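PDB 1X3L: glycerate 2-kinase from Pyrococcus horikoshii, which catalyses the ATP-dependent phosphorylation of D-glycerate to 2-phosphoglycerate, with magnesium as cofactor, and also accepts other nucleotides or pyrophosphate as phosphate donor. Local coordinates for residues L302-I307 and S427-I432; Q309-R314 and V322-G327; E147-T152 and K171-V176; N167-H172 and K221-L226; D200-I205 and N262-S267. All coordinates share one frame; numbering follows the deposited sequence.

Contact 1. Residues L302-I307 and S427-I432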
# COMPACT_ATOMS: atom_id res chain seq x y z
N LEU A 302 1.13 -10.72 -22.14
CA LEU A 302 0.60 -11.56 -23.21
C LEU A 302 -0.89 -11.82 -22.99
O LEU A 302 -1.66 -11.84 -23.94
CB LEU A 302 1.35 -12.90 -23.27
CG LEU A 302 2.79 -12.90 -23.80
CD1 LEU A 302 3.34 -14.34 -23.79
CD2 LEU A 302 2.83 -12.35 -25.21
N PHE A 303 -1.29 -12.00 -21.73
CA PHE A 303 -2.68 -12.28 -21.42
C PHE A 303 -3.58 -11.06 -21.61
O PHE A 303 -4.66 -11.16 -22.19
CB PHE A 303 -2.79 -12.86 -20.00
CG PHE A 303 -2.02 -14.16 -19.82
CD1 PHE A 303 -2.12 -15.18 -20.76
CD2 PHE A 303 -1.18 -14.37 -18.72
CE1 PHE A 303 -1.40 -16.37 -20.62
CE2 PHE A 303 -0.46 -15.57 -18.57
CZ PHE A 303 -0.57 -16.57 -19.52
N ILE A 304 -3.14 -9.90 -21.14
CA ILE A 304 -3.91 -8.67 -21.31
C ILE A 304 -3.97 -8.37 -22.81
O ILE A 304 -5.01 -7.95 -23.34
CB ILE A 304 -3.26 -7.50 -20.54
CG1 ILE A 304 -3.42 -7.74 -19.03
CG2 ILE A 304 -3.90 -6.18 -20.95
CD1 ILE A 304 -2.60 -6.81 -18.14
N GLY A 305 -2.86 -8.61 -23.49
CA GLY A 305 -2.82 -8.39 -24.93
C GLY A 305 -3.79 -9.30 -25.67
O GLY A 305 -4.40 -8.88 -26.65
N SER A 306 -3.95 -10.54 -25.19
CA SER A 306 -4.87 -11.48 -25.85
C SER A 306 -6.32 -11.04 -25.70
O SER A 306 -7.13 -11.26 -26.60
CB SER A 306 -4.71 -12.90 -25.27
OG SER A 306 -5.23 -12.98 -23.95
N ILE A 307 -6.65 -10.42 -24.58
CA ILE A 307 -8.01 -9.94 -24.37
C ILE A 307 -8.25 -8.72 -25.26
O ILE A 307 -9.32 -8.56 -25.85
CB ILE A 307 -8.26 -9.58 -22.89
CG1 ILE A 307 -8.19 -10.84 -22.03
CG2 ILE A 307 -9.62 -8.90 -22.74
CD1 ILE A 307 -8.30 -10.58 -20.54
N SER A 427 0.82 -1.68 -8.43
CA SER A 427 0.68 -1.39 -9.86
C SER A 427 -0.67 -1.55 -10.52
O SER A 427 -1.54 -2.29 -10.05
CB SER A 427 1.70 -2.23 -10.64
OG SER A 427 3.02 -1.95 -10.21
N ILE A 428 -0.83 -0.85 -11.64
CA ILE A 428 -2.06 -0.89 -12.41
C ILE A 428 -1.76 -0.92 -13.90
O ILE A 428 -0.84 -0.25 -14.38
CB ILE A 428 -2.93 0.35 -12.15
CG1 ILE A 428 -3.27 0.44 -10.67
CG2 ILE A 428 -4.20 0.27 -13.01
CD1 ILE A 428 -3.98 1.74 -10.28
N VAL A 429 -2.54 -1.72 -14.62
CA VAL A 429 -2.42 -1.82 -16.06
C VAL A 429 -3.72 -1.30 -16.64
O VAL A 429 -4.80 -1.77 -16.26
CB VAL A 429 -2.25 -3.28 -16.55
CG1 VAL A 429 -2.08 -3.28 -18.06
CG2 VAL A 429 -1.03 -3.93 -15.88
N ILE A 430 -3.64 -0.32 -17.53
CA ILE A 430 -4.85 0.20 -18.14
C ILE A 430 -4.82 -0.17 -19.61
O ILE A 430 -3.85 0.13 -20.31
CB ILE A 430 -4.92 1.74 -18.02
CG1 ILE A 430 -4.86 2.16 -16.54
CG2 ILE A 430 -6.21 2.25 -18.66
CD1 ILE A 430 -4.87 3.69 -16.34
N ALA A 431 -5.86 -0.86 -20.09
CA ALA A 431 -5.93 -1.24 -21.49
C ALA A 431 -7.09 -0.49 -22.14
O ALA A 431 -8.23 -0.57 -21.69
CB ALA A 431 -6.13 -2.76 -21.63
N ILE A 432 -6.79 0.24 -23.21
CA ILE A 432 -7.82 1.01 -23.89
C ILE A 432 -8.02 0.55 -25.32
O ILE A 432 -7.06 0.38 -26.07
CB ILE A 432 -7.46 2.52 -23.92
CG1 ILE A 432 -7.19 3.02 -22.50
CG2 ILE A 432 -8.59 3.31 -24.58
CD1 ILE A 432 -6.60 4.42 -22.45
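Ile304 carries the helix side of this buried contact and meets Val429 and Ala431, two residues of strand 427-435 that face the helix. All contacts between the two segments are apolar. The ethyl arm of Ile304 and the isopropyl group of Val429 reach toward each other tip to tip, with Ile304 CD1 3.6 Å from Val429 CG1 and 4.0 Å from Val429 CG2, so the methyl sits against both branches. With CG1 beside the backbone N (chi1 -70°) and the chain extended beyond it, CD1 is carried out to the valine, while the other branch of Ile304, CG2, stands 4.1 Å from Ala431 CB. Helix 297-314 lies here on one face of a mixed beta-sheet, an alpha/beta layer in which alternate strand residues serve opposite sides: Ile430 points away and packs on Ile275 of helix 268-281. Phe326 and Ile362, from the strands flanking 427-435, also touch Ile304.

No hydrogen bond crosses between the two segments; the strand's backbone is engaged by its neighbour in the sheet, Val429 pairing with Phe326 and Ala431 with Leu324.

Contact 2. Residues Q309-R314 and V322-G327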
# COMPACT_ATOMS: atom_id res chain seq x y z
N GLN A 309 -6.90 -8.20 -28.07
CA GLN A 309 -7.05 -8.74 -29.43
C GLN A 309 -8.50 -9.16 -29.70
O GLN A 309 -9.07 -8.82 -30.73
CB GLN A 309 -6.18 -9.98 -29.63
CG GLN A 309 -4.73 -9.75 -29.91
CD GLN A 309 -4.01 -11.04 -30.25
OE1 GLN A 309 -3.88 -11.94 -29.41
NE2 GLN A 309 -3.56 -11.16 -31.50
N GLU A 310 -9.06 -9.92 -28.76
CA GLU A 310 -10.43 -10.42 -28.88
C GLU A 310 -11.43 -9.26 -29.00
O GLU A 310 -12.34 -9.30 -29.82
CB GLU A 310 -10.75 -11.28 -27.66
CG GLU A 310 -11.96 -12.21 -27.82
CD GLU A 310 -11.72 -13.34 -28.82
OE1 GLU A 310 -10.54 -13.65 -29.12
OE2 GLU A 310 -12.72 -13.92 -29.29
N ILE A 311 -11.24 -8.24 -28.17
CA ILE A 311 -12.11 -7.07 -28.17
C ILE A 311 -12.07 -6.33 -29.51
O ILE A 311 -13.11 -6.01 -30.09
CB ILE A 311 -11.71 -6.09 -27.02
CG1 ILE A 311 -12.05 -6.73 -25.67
CG2 ILE A 311 -12.42 -4.73 -27.19
CD1 ILE A 311 -11.64 -5.90 -24.47
N ALA A 312 -10.87 -6.06 -30.01
CA ALA A 312 -10.72 -5.34 -31.27
C ALA A 312 -11.14 -6.19 -32.47
O ALA A 312 -11.60 -5.67 -33.49
CB ALA A 312 -9.27 -4.89 -31.45
N GLU A 313 -11.00 -7.50 -32.33
CA GLU A 313 -11.33 -8.41 -33.42
C GLU A 313 -12.79 -8.86 -33.49
O GLU A 313 -13.37 -8.92 -34.57
CB GLU A 313 -10.43 -9.65 -33.34
CG GLU A 313 -10.50 -10.58 -34.53
CD GLU A 313 -9.88 -9.98 -35.78
OE1 GLU A 313 -8.73 -9.49 -35.68
OE2 GLU A 313 -10.53 -9.99 -36.85
N ARG A 314 -13.39 -9.16 -32.33
CA ARG A 314 -14.77 -9.66 -32.30
C ARG A 314 -15.74 -8.92 -31.39
O ARG A 314 -16.90 -9.31 -31.27
CB ARG A 314 -14.76 -11.13 -31.89
CG ARG A 314 -13.92 -12.03 -32.79
CD ARG A 314 -13.47 -13.27 -32.04
NE ARG A 314 -12.76 -14.23 -32.88
CZ ARG A 314 -13.36 -15.03 -33.76
NH1 ARG A 314 -14.67 -14.99 -33.91
NH2 ARG A 314 -12.63 -15.88 -34.48
N VAL A 322 -13.69 0.79 -25.03
CA VAL A 322 -13.70 0.27 -23.68
C VAL A 322 -12.36 0.42 -22.98
O VAL A 322 -11.32 0.52 -23.63
CB VAL A 322 -14.13 -1.22 -23.72
CG1 VAL A 322 -13.13 -2.03 -24.55
CG2 VAL A 322 -14.25 -1.78 -22.31
N VAL A 323 -12.42 0.49 -21.66
CA VAL A 323 -11.23 0.60 -20.83
C VAL A 323 -11.26 -0.56 -19.83
O VAL A 323 -12.27 -0.79 -19.16
CB VAL A 323 -11.21 1.92 -20.03
CG1 VAL A 323 -10.07 1.88 -19.01
CG2 VAL A 323 -11.03 3.10 -20.97
N LEU A 324 -10.15 -1.29 -19.74
CA LEU A 324 -10.04 -2.41 -18.81
C LEU A 324 -8.95 -2.09 -17.81
O LEU A 324 -7.89 -1.57 -18.17
CB LEU A 324 -9.70 -3.71 -19.55
CG LEU A 324 -10.79 -4.43 -20.34
CD1 LEU A 324 -11.35 -3.53 -21.42
CD2 LEU A 324 -10.21 -5.68 -20.96
N VAL A 325 -9.20 -2.40 -16.54
CA VAL A 325 -8.22 -2.11 -15.49
C VAL A 325 -7.79 -3.38 -14.76
O VAL A 325 -8.63 -4.16 -14.29
CB VAL A 325 -8.80 -1.09 -14.48
CG1 VAL A 325 -7.70 -0.62 -13.52
CG2 VAL A 325 -9.40 0.10 -15.22
N PHE A 326 -6.48 -3.58 -14.67
CA PHE A 326 -5.91 -4.74 -13.99
C PHE A 326 -4.94 -4.23 -12.92
O PHE A 326 -3.91 -3.64 -13.24
CB PHE A 326 -5.11 -5.61 -14.97
CG PHE A 326 -5.90 -6.09 -16.16
CD1 PHE A 326 -6.44 -7.37 -16.18
CD2 PHE A 326 -6.04 -5.29 -17.30
CE1 PHE A 326 -7.09 -7.86 -17.32
CE2 PHE A 326 -6.69 -5.77 -18.44
CZ PHE A 326 -7.21 -7.05 -18.46
N GLY A 327 -5.26 -4.46 -11.65
CA GLY A 327 -4.39 -4.01 -10.59
C GLY A 327 -3.76 -5.17 -9.85
O GLY A 327 -4.29 -6.30 -9.87
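Ile311 turns its two branches to two different strand residues, Val322 and Leu324, which both point toward the helix. Its ethyl arm and the Leu324 side chain meet tip to tip: Ile311 CD1 lies 3.8 Å from Leu324 CD2 and 3.9 Å from Leu324 CD1, so the isoleucine methyl rests against both ends of the leucine fork. Toward Val322 the approach is oblique. Ile311 CG2 comes to 3.8 Å from Val322 CG1, and the same valine methyl is 4.1 Å from Ile311 CD1, bridging the two arms of the isoleucine. Val322 puts CG1 between its backbone N and carbonyl carbon (chi1 61°), and this branch is the one that touches the helix.

Val323, between the two contact residues, points away and packs on Ala279 of helix 268-281. Pro317 and Pro320, from the loop joining helix to strand, and Val433 of the adjacent strand also touch Ile311. At the outer side of the helix, Glu310 OE2 has a long salt bridge to Arg314 NE, at 3.6 Å, and a second partner in Arg316.

Helix 297-314 runs through a short loop into strand 322-328, which lies parallel to strand 285-290 beside it; strand 285-290, the covering helix and the parallel strand 322-328 make a beta-alpha-beta unit of an alpha/beta fold.

Contact 3. Residues E147-T152 and K171-V176; sequences EDLKLT and KHISKV
Leu149 and Ile173 meet through single methyls, Leu149 CD1 lying 3.8 Å from Ile173 CD1, and the two side chains cross at a slant. Ile173 CD1 has a second neighbour in Thr152 CG2, at 4.4 Å, one turn further along the helix. The end of the ethyl arm thus rests against the leucine methyl, with the threonine methyl looser to one side. That arm starts between the backbone N and the carbonyl carbon (chi1 54°) and then runs extended (chi2 177°), which carries CD1 out to the helix. Leu149 does not begin by pointing at the loop; with CG opposite its backbone N (chi1 170°), the end of the side chain swings nearer.

Helices 146-158 and 163-171 follow each other in the chain, and the loop leaving the second, 171-176, returns to pack on the first.

Further out, Thr152 is held in its turn by OG1, which donates to Asp148 O at 2.8 Å. Thr152 N bonds to the same oxygen from the opposite face of the carbonyl plane, so Asp148 O receives two donors of one residue. Beyond Ile173, an ST turn shapes the loop: Val176 N donates to Ser174 OG at 3.3 Å. Glu138 and Lys177 also bond to that hydroxyl, while the backbones of Ile173 and Lys175 pair with those of Glu141 and Leu139.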
# COMPACT_ATOMS: atom_id res chain seq x y z
N GLU A 147 16.39 -4.29 21.71
CA GLU A 147 17.41 -5.22 21.27
C GLU A 147 16.92 -6.66 21.39
O GLU A 147 17.32 -7.52 20.60
CB GLU A 147 18.69 -5.03 22.09
CG GLU A 147 19.92 -5.64 21.44
CD GLU A 147 20.10 -5.19 19.99
OE1 GLU A 147 20.11 -3.96 19.75
OE2 GLU A 147 20.24 -6.06 19.11
N ASP A 148 16.06 -6.92 22.37
CA ASP A 148 15.51 -8.27 22.53
C ASP A 148 14.61 -8.54 21.33
O ASP A 148 14.57 -9.65 20.81
CB ASP A 148 14.69 -8.39 23.82
CG ASP A 148 15.54 -8.38 25.07
OD1 ASP A 148 16.60 -9.05 25.07
OD2 ASP A 148 15.15 -7.72 26.05
N LEU A 149 13.88 -7.51 20.91
CA LEU A 149 12.98 -7.62 19.77
C LEU A 149 13.78 -7.97 18.52
O LEU A 149 13.43 -8.90 17.79
CB LEU A 149 12.23 -6.31 19.56
CG LEU A 149 11.42 -6.17 18.27
CD1 LEU A 149 10.43 -7.32 18.12
CD2 LEU A 149 10.68 -4.84 18.29
N LYS A 150 14.86 -7.23 18.28
CA LYS A 150 15.70 -7.46 17.12
C LYS A 150 16.22 -8.89 17.07
O LYS A 150 16.12 -9.56 16.05
CB LYS A 150 16.89 -6.49 17.11
CG LYS A 150 16.52 -5.02 16.96
CD LYS A 150 17.77 -4.16 16.85
CE LYS A 150 17.44 -2.69 16.72
NZ LYS A 150 18.67 -1.86 16.57
N LEU A 151 16.76 -9.37 18.19
CA LEU A 151 17.29 -10.73 18.24
C LEU A 151 16.20 -11.75 17.94
O LEU A 151 16.43 -12.74 17.25
CB LEU A 151 17.90 -11.01 19.62
CG LEU A 151 19.06 -10.11 20.04
CD1 LEU A 151 19.58 -10.56 21.40
CD2 LEU A 151 20.17 -10.17 19.00
N THR A 152 15.00 -11.51 18.47
CA THR A 152 13.89 -12.43 18.25
C THR A 152 13.51 -12.44 16.77
O THR A 152 13.43 -13.50 16.16
CB THR A 152 12.65 -12.02 19.09
OG1 THR A 152 13.01 -11.99 20.48
CG2 THR A 152 11.53 -13.03 18.89
N LYS A 171 3.44 -9.58 17.23
CA LYS A 171 2.23 -8.97 17.78
C LYS A 171 2.08 -9.27 19.27
O LYS A 171 1.50 -8.48 20.02
CB LYS A 171 0.98 -9.45 17.03
CG LYS A 171 0.85 -8.88 15.62
CD LYS A 171 -0.44 -9.34 14.93
CE LYS A 171 -0.57 -8.68 13.56
NZ LYS A 171 -1.90 -8.91 12.94
N HIS A 172 2.61 -10.41 19.71
CA HIS A 172 2.50 -10.79 21.12
C HIS A 172 3.62 -10.32 22.04
O HIS A 172 3.71 -10.77 23.18
CB HIS A 172 2.31 -12.31 21.25
CG HIS A 172 0.94 -12.77 20.85
ND1 HIS A 172 0.57 -12.95 19.53
CD2 HIS A 172 -0.17 -13.01 21.58
CE1 HIS A 172 -0.71 -13.28 19.47
NE2 HIS A 172 -1.18 -13.32 20.71
N ILE A 173 4.48 -9.43 21.55
CA ILE A 173 5.55 -8.88 22.38
C ILE A 173 5.63 -7.38 22.14
O ILE A 173 6.65 -6.74 22.40
CB ILE A 173 6.93 -9.51 22.09
CG1 ILE A 173 7.26 -9.41 20.60
CG2 ILE A 173 6.94 -10.96 22.57
CD1 ILE A 173 8.63 -9.96 20.25
N SER A 174 4.53 -6.83 21.65
CA SER A 174 4.41 -5.41 21.38
C SER A 174 3.21 -4.84 22.13
O SER A 174 2.15 -5.47 22.17
CB SER A 174 4.24 -5.17 19.88
OG SER A 174 3.83 -3.83 19.63
N LYS A 175 3.36 -3.66 22.70
CA LYS A 175 2.27 -3.04 23.43
C LYS A 175 1.29 -2.27 22.55
O LYS A 175 0.25 -1.82 23.03
CB LYS A 175 2.84 -2.10 24.51
CG LYS A 175 3.68 -2.83 25.56
CD LYS A 175 4.12 -1.90 26.70
CE LYS A 175 2.93 -1.35 27.47
NZ LYS A 175 3.37 -0.45 28.59
N VAL A 176 1.60 -2.12 21.27
CA VAL A 176 0.70 -1.38 20.38
C VAL A 176 0.18 -2.16 19.16
O VAL A 176 -0.83 -1.79 18.57
CB VAL A 176 1.38 -0.08 19.89
CG1 VAL A 176 1.57 0.87 21.06
CG2 VAL A 176 2.71 -0.39 19.24

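Contact 4. Residues N167-H172 and K221-L226. With EDO (1,2-ethanediol), chain F.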
# COMPACT_ATOMS: atom_id res chain seq x y z
N ASN A 167 4.61 -12.43 12.36
CA ASN A 167 3.70 -11.36 12.77
C ASN A 167 3.00 -11.79 14.06
O ASN A 167 2.72 -10.97 14.92
CB ASN A 167 2.65 -11.10 11.70
CG ASN A 167 3.25 -10.56 10.41
OD1 ASN A 167 4.46 -10.38 10.31
ND2 ASN A 167 2.40 -10.31 9.42
N THR A 168 2.72 -13.08 14.17
CA THR A 168 2.06 -13.62 15.35
C THR A 168 2.94 -13.44 16.58
O THR A 168 2.47 -13.00 17.63
CB THR A 168 1.75 -15.11 15.18
OG1 THR A 168 0.75 -15.27 14.17
CG2 THR A 168 1.26 -15.72 16.49
N VAL A 169 4.21 -13.77 16.43
CA VAL A 169 5.15 -13.64 17.53
C VAL A 169 5.36 -12.16 17.85
O VAL A 169 5.26 -11.77 19.01
CB VAL A 169 6.51 -14.29 17.20
CG1 VAL A 169 7.50 -14.05 18.33
CG2 VAL A 169 6.33 -15.78 16.98
N ARG A 170 5.62 -11.34 16.83
CA ARG A 170 5.84 -9.91 17.05
C ARG A 170 4.64 -9.21 17.67
O ARG A 170 4.79 -8.35 18.54
CB ARG A 170 6.24 -9.21 15.74
CG ARG A 170 7.59 -9.65 15.17
CD ARG A 170 8.06 -8.78 13.99
NE ARG A 170 7.08 -8.74 12.90
CZ ARG A 170 6.10 -7.85 12.80
NH1 ARG A 170 5.96 -6.90 13.72
NH2 ARG A 170 5.24 -7.91 11.79
N LYS A 171 3.44 -9.58 17.23
CA LYS A 171 2.23 -8.97 17.78
C LYS A 171 2.08 -9.27 19.27
O LYS A 171 1.50 -8.48 20.02
CB LYS A 171 0.98 -9.45 17.03
CG LYS A 171 0.85 -8.88 15.62
CD LYS A 171 -0.44 -9.34 14.93
CE LYS A 171 -0.57 -8.68 13.56
NZ LYS A 171 -1.90 -8.91 12.94
N HIS A 172 2.61 -10.41 19.71
CA HIS A 172 2.50 -10.79 21.12
C HIS A 172 3.62 -10.32 22.04
O HIS A 172 3.71 -10.77 23.18
CB HIS A 172 2.31 -12.31 21.25
CG HIS A 172 0.94 -12.77 20.85
ND1 HIS A 172 0.57 -12.95 19.53
CD2 HIS A 172 -0.17 -13.01 21.58
CE1 HIS A 172 -0.71 -13.28 19.47
NE2 HIS A 172 -1.18 -13.32 20.71
N LYS A 221 4.09 -19.39 21.04
CA LYS A 221 5.01 -20.35 21.64
C LYS A 221 5.22 -21.53 20.69
O LYS A 221 6.36 -21.96 20.46
CB LYS A 221 4.47 -20.85 22.98
CG LYS A 221 5.46 -21.74 23.74
CD LYS A 221 4.95 -22.13 25.12
CE LYS A 221 5.95 -22.99 25.87
NZ LYS A 221 5.43 -23.44 27.19
N ARG A 222 4.13 -22.07 20.15
CA ARG A 222 4.20 -23.19 19.22
C ARG A 222 5.17 -22.86 18.09
O ARG A 222 6.01 -23.68 17.71
CB ARG A 222 2.83 -23.47 18.61
CG ARG A 222 1.81 -24.04 19.58
CD ARG A 222 0.41 -23.95 18.99
NE ARG A 222 -0.59 -24.64 19.79
CZ ARG A 222 -1.90 -24.53 19.61
NH1 ARG A 222 -2.37 -23.75 18.65
NH2 ARG A 222 -2.74 -25.22 20.37
N ILE A 223 5.04 -21.65 17.56
CA ILE A 223 5.89 -21.17 16.47
C ILE A 223 7.36 -21.13 16.84
O ILE A 223 8.21 -21.61 16.09
CB ILE A 223 5.43 -19.77 16.01
CG1 ILE A 223 4.10 -19.87 15.26
CG2 ILE A 223 6.50 -19.14 15.12
CD1 ILE A 223 3.49 -18.54 14.89
N LEU A 224 7.68 -20.54 17.99
CA LEU A 224 9.07 -20.45 18.42
C LEU A 224 9.67 -21.83 18.63
O LEU A 224 10.84 -22.06 18.32
CB LEU A 224 9.18 -19.63 19.72
CG LEU A 224 8.90 -18.13 19.57
CD1 LEU A 224 9.06 -17.45 20.92
CD2 LEU A 224 9.86 -17.53 18.56
N GLU A 225 8.87 -22.75 19.14
CA GLU A 225 9.33 -24.12 19.37
C GLU A 225 9.47 -24.86 18.04
O GLU A 225 10.46 -25.55 17.81
CB GLU A 225 8.35 -24.86 20.28
CG GLU A 225 8.31 -24.34 21.72
CD GLU A 225 7.33 -25.10 22.60
OE1 GLU A 225 6.12 -25.10 22.28
OE2 GLU A 225 7.78 -25.70 23.60
N LEU A 226 8.47 -24.72 17.18
CA LEU A 226 8.47 -25.37 15.88
C LEU A 226 9.75 -25.10 15.10
O LEU A 226 10.22 -25.94 14.34
CB LEU A 226 7.27 -24.90 15.05
CG LEU A 226 7.19 -25.49 13.64
CD1 LEU A 226 7.01 -26.99 13.73
CD2 LEU A 226 6.04 -24.85 12.87
C1 EDO F . 8.99 -25.32 27.47
O1 EDO F . 7.56 -25.38 27.42
C2 EDO F . 9.43 -24.28 28.50
O2 EDO F . 10.86 -24.22 28.56
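Ile223 places CG1 beside its backbone N (chi1 -71°) and extends it, carrying CD1 to Thr168, while CG2 turns to Val169. Ile223 CD1 lies 3.9 Å from both CB and CG2 of Thr168. Its other branch, Ile223 CG2, is 3.8 Å from Val169 CG2, and Val169 CG1 reaches Leu224 CD2 at 4.2 Å. Thr168 OG1 bonds to His164 O of its own helix. His172 ND1 donates to Thr168 O at 2.7 Å, in the ring plane, tying the residue after the helix back to its last turn.

Lys221 leaves the interface fully extended, its NZ bonding to O1 of a 1,2-ethanediol, probably from the crystallisation liquor, at 2.9 Å and forming a salt bridge with Glu242. A methionine here would probably leave the Glu242 carboxylate without this charged mate.

The segments 167-171 and 221-226 cross at -123°, with axes 9.7 Å apart at closest approach, and Leu156 of helix 146-158 touches both Val169 and Leu224: a steeply crossed three-helix packing, with helix 146-158 as the third member.

Contact 5. Residues D200-I205 and N262-S267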
# COMPACT_ATOMS: atom_id res chain seq x y z
N ASP A 200 -5.16 -6.09 0.29
CA ASP A 200 -5.52 -5.20 1.38
C ASP A 200 -5.87 -5.83 2.73
O ASP A 200 -6.82 -5.41 3.40
CB ASP A 200 -6.68 -4.29 0.95
CG ASP A 200 -6.34 -3.45 -0.26
OD1 ASP A 200 -5.15 -3.07 -0.40
OD2 ASP A 200 -7.25 -3.15 -1.07
N ASN A 201 -5.10 -6.83 3.15
CA ASN A 201 -5.31 -7.47 4.44
C ASN A 201 -4.76 -6.52 5.50
O ASN A 201 -3.55 -6.32 5.61
CB ASN A 201 -4.59 -8.82 4.48
CG ASN A 201 -4.58 -9.43 5.87
OD1 ASN A 201 -5.53 -9.28 6.64
ND2 ASN A 201 -3.51 -10.15 6.18
N LEU A 202 -5.66 -5.94 6.29
CA LEU A 202 -5.30 -4.98 7.32
C LEU A 202 -4.43 -5.54 8.46
O LEU A 202 -3.68 -4.79 9.09
CB LEU A 202 -6.56 -4.34 7.90
CG LEU A 202 -7.50 -3.67 6.88
CD1 LEU A 202 -8.72 -3.10 7.59
CD2 LEU A 202 -6.75 -2.56 6.14
N GLU A 203 -4.54 -6.84 8.71
CA GLU A 203 -3.77 -7.47 9.77
C GLU A 203 -2.27 -7.31 9.60
O GLU A 203 -1.52 -7.29 10.57
CB GLU A 203 -4.10 -8.97 9.85
CG GLU A 203 -5.35 -9.29 10.65
CD GLU A 203 -5.64 -10.79 10.71
OE1 GLU A 203 -4.68 -11.59 10.81
OE2 GLU A 203 -6.83 -11.16 10.66
N ALA A 204 -1.84 -7.20 8.35
CA ALA A 204 -0.42 -7.08 8.02
C ALA A 204 0.12 -5.65 8.04
O ALA A 204 1.27 -5.44 8.44
CB ALA A 204 -0.16 -7.70 6.64
N ILE A 205 -0.69 -4.69 7.62
CA ILE A 205 -0.25 -3.29 7.58
C ILE A 205 0.12 -2.74 8.96
O ILE A 205 -0.72 -2.61 9.85
CB ILE A 205 -1.33 -2.40 6.93
CG1 ILE A 205 -1.63 -2.90 5.51
CG2 ILE A 205 -0.85 -0.96 6.89
CD1 ILE A 205 -2.70 -2.12 4.79
N ASN A 262 -12.31 1.26 11.44
CA ASN A 262 -11.23 1.20 10.47
C ASN A 262 -11.72 1.50 9.07
O ASN A 262 -12.70 0.92 8.60
CB ASN A 262 -10.57 -0.18 10.52
CG ASN A 262 -9.78 -0.40 11.80
OD1 ASN A 262 -8.73 0.20 12.00
ND2 ASN A 262 -10.29 -1.27 12.67
N PHE A 263 -11.04 2.43 8.41
CA PHE A 263 -11.38 2.84 7.05
C PHE A 263 -10.14 2.73 6.17
O PHE A 263 -9.07 3.23 6.52
CB PHE A 263 -11.85 4.30 7.03
CG PHE A 263 -13.07 4.57 7.87
CD1 PHE A 263 -14.35 4.37 7.36
CD2 PHE A 263 -12.93 5.01 9.19
CE1 PHE A 263 -15.48 4.62 8.14
CE2 PHE A 263 -14.06 5.26 9.98
CZ PHE A 263 -15.33 5.07 9.46
N LEU A 264 -10.28 2.07 5.03
CA LEU A 264 -9.18 1.94 4.08
C LEU A 264 -9.48 3.09 3.11
O LEU A 264 -10.49 3.05 2.40
CB LEU A 264 -9.24 0.58 3.38
CG LEU A 264 -8.15 0.24 2.36
CD1 LEU A 264 -6.77 0.38 2.99
CD2 LEU A 264 -8.36 -1.18 1.83
N ILE A 265 -8.61 4.10 3.08
CA ILE A 265 -8.86 5.26 2.22
C ILE A 265 -8.00 5.41 0.97
O ILE A 265 -8.20 6.33 0.17
CB ILE A 265 -8.77 6.56 3.04
CG1 ILE A 265 -7.32 6.81 3.47
CG2 ILE A 265 -9.67 6.45 4.27
CD1 ILE A 265 -7.07 8.19 4.03
N ALA A 266 -7.02 4.53 0.80
CA ALA A 266 -6.17 4.58 -0.39
C ALA A 266 -5.72 3.15 -0.60
O ALA A 266 -5.25 2.50 0.34
CB ALA A 266 -4.97 5.50 -0.16
N SER A 267 -5.89 2.66 -1.82
CA SER A 267 -5.54 1.28 -2.14
C SER A 267 -5.55 1.12 -3.64
O SER A 267 -5.99 2.01 -4.37
CB SER A 267 -6.56 0.32 -1.54
OG SER A 267 -7.82 0.50 -2.18
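Leu264 touches Asp200 and Leu202, joining strand 260-266, the outermost within this chain of the parallel sheet of an alpha/beta fold, to the loop that follows the neighbouring strand 188-194. Along the strand, Asn262 points toward the loop but is held by Thr210, which bonds to its OD1, and Phe263 turns away to pack on Phe45. Leu264 crosses Asp200 at about a right angle, its CD2 3.6 Å from Asp200 CB, so the apolar base of the aspartate lies against a methyl. The other branch of Leu264, CD1, is 4.3 Å from Leu202 CD2. The backbones of Ile265 and Ala266 bond to Ile193 and Ser195. Asp200 OD1 is bonded to Ser195 OG, and a glycine in place of this aspartate would probably leave that hydroxyl without its carboxylate partner and uncover the Leu264 methyl.

Ser267 closes the segment at the N-cap of helix 268-281, its OG, between backbone N and carbonyl carbon (chi1 67°), accepting from Ile270 N. Ser267 CB meets the carboxylate, 3.6 Å from Asp200 OD2.

Overall arrangement
Contacts 1 and 2 belong to one layer: both use helix 297-314, and their strands 427-435 and 322-328 are hydrogen-bonded neighbours, so the centres lie only 7 Å apart. Both are buried and purely apolar across the interface. Contacts 3 and 4 form a second group, with centres about 11 Å apart, on helices and a loop; they share Lys171 and His172, and Thr152 packs on Val169. Their cores are aliphatic too, with polar bonds set to the side, several reaching other elements. Contact 5, partly buried and nearest the centre of the chain, differs by setting a carboxylate against a leucine and a serine. Lys171 NZ, bonding to Glu203 O, ties it to contacts 3 and 4.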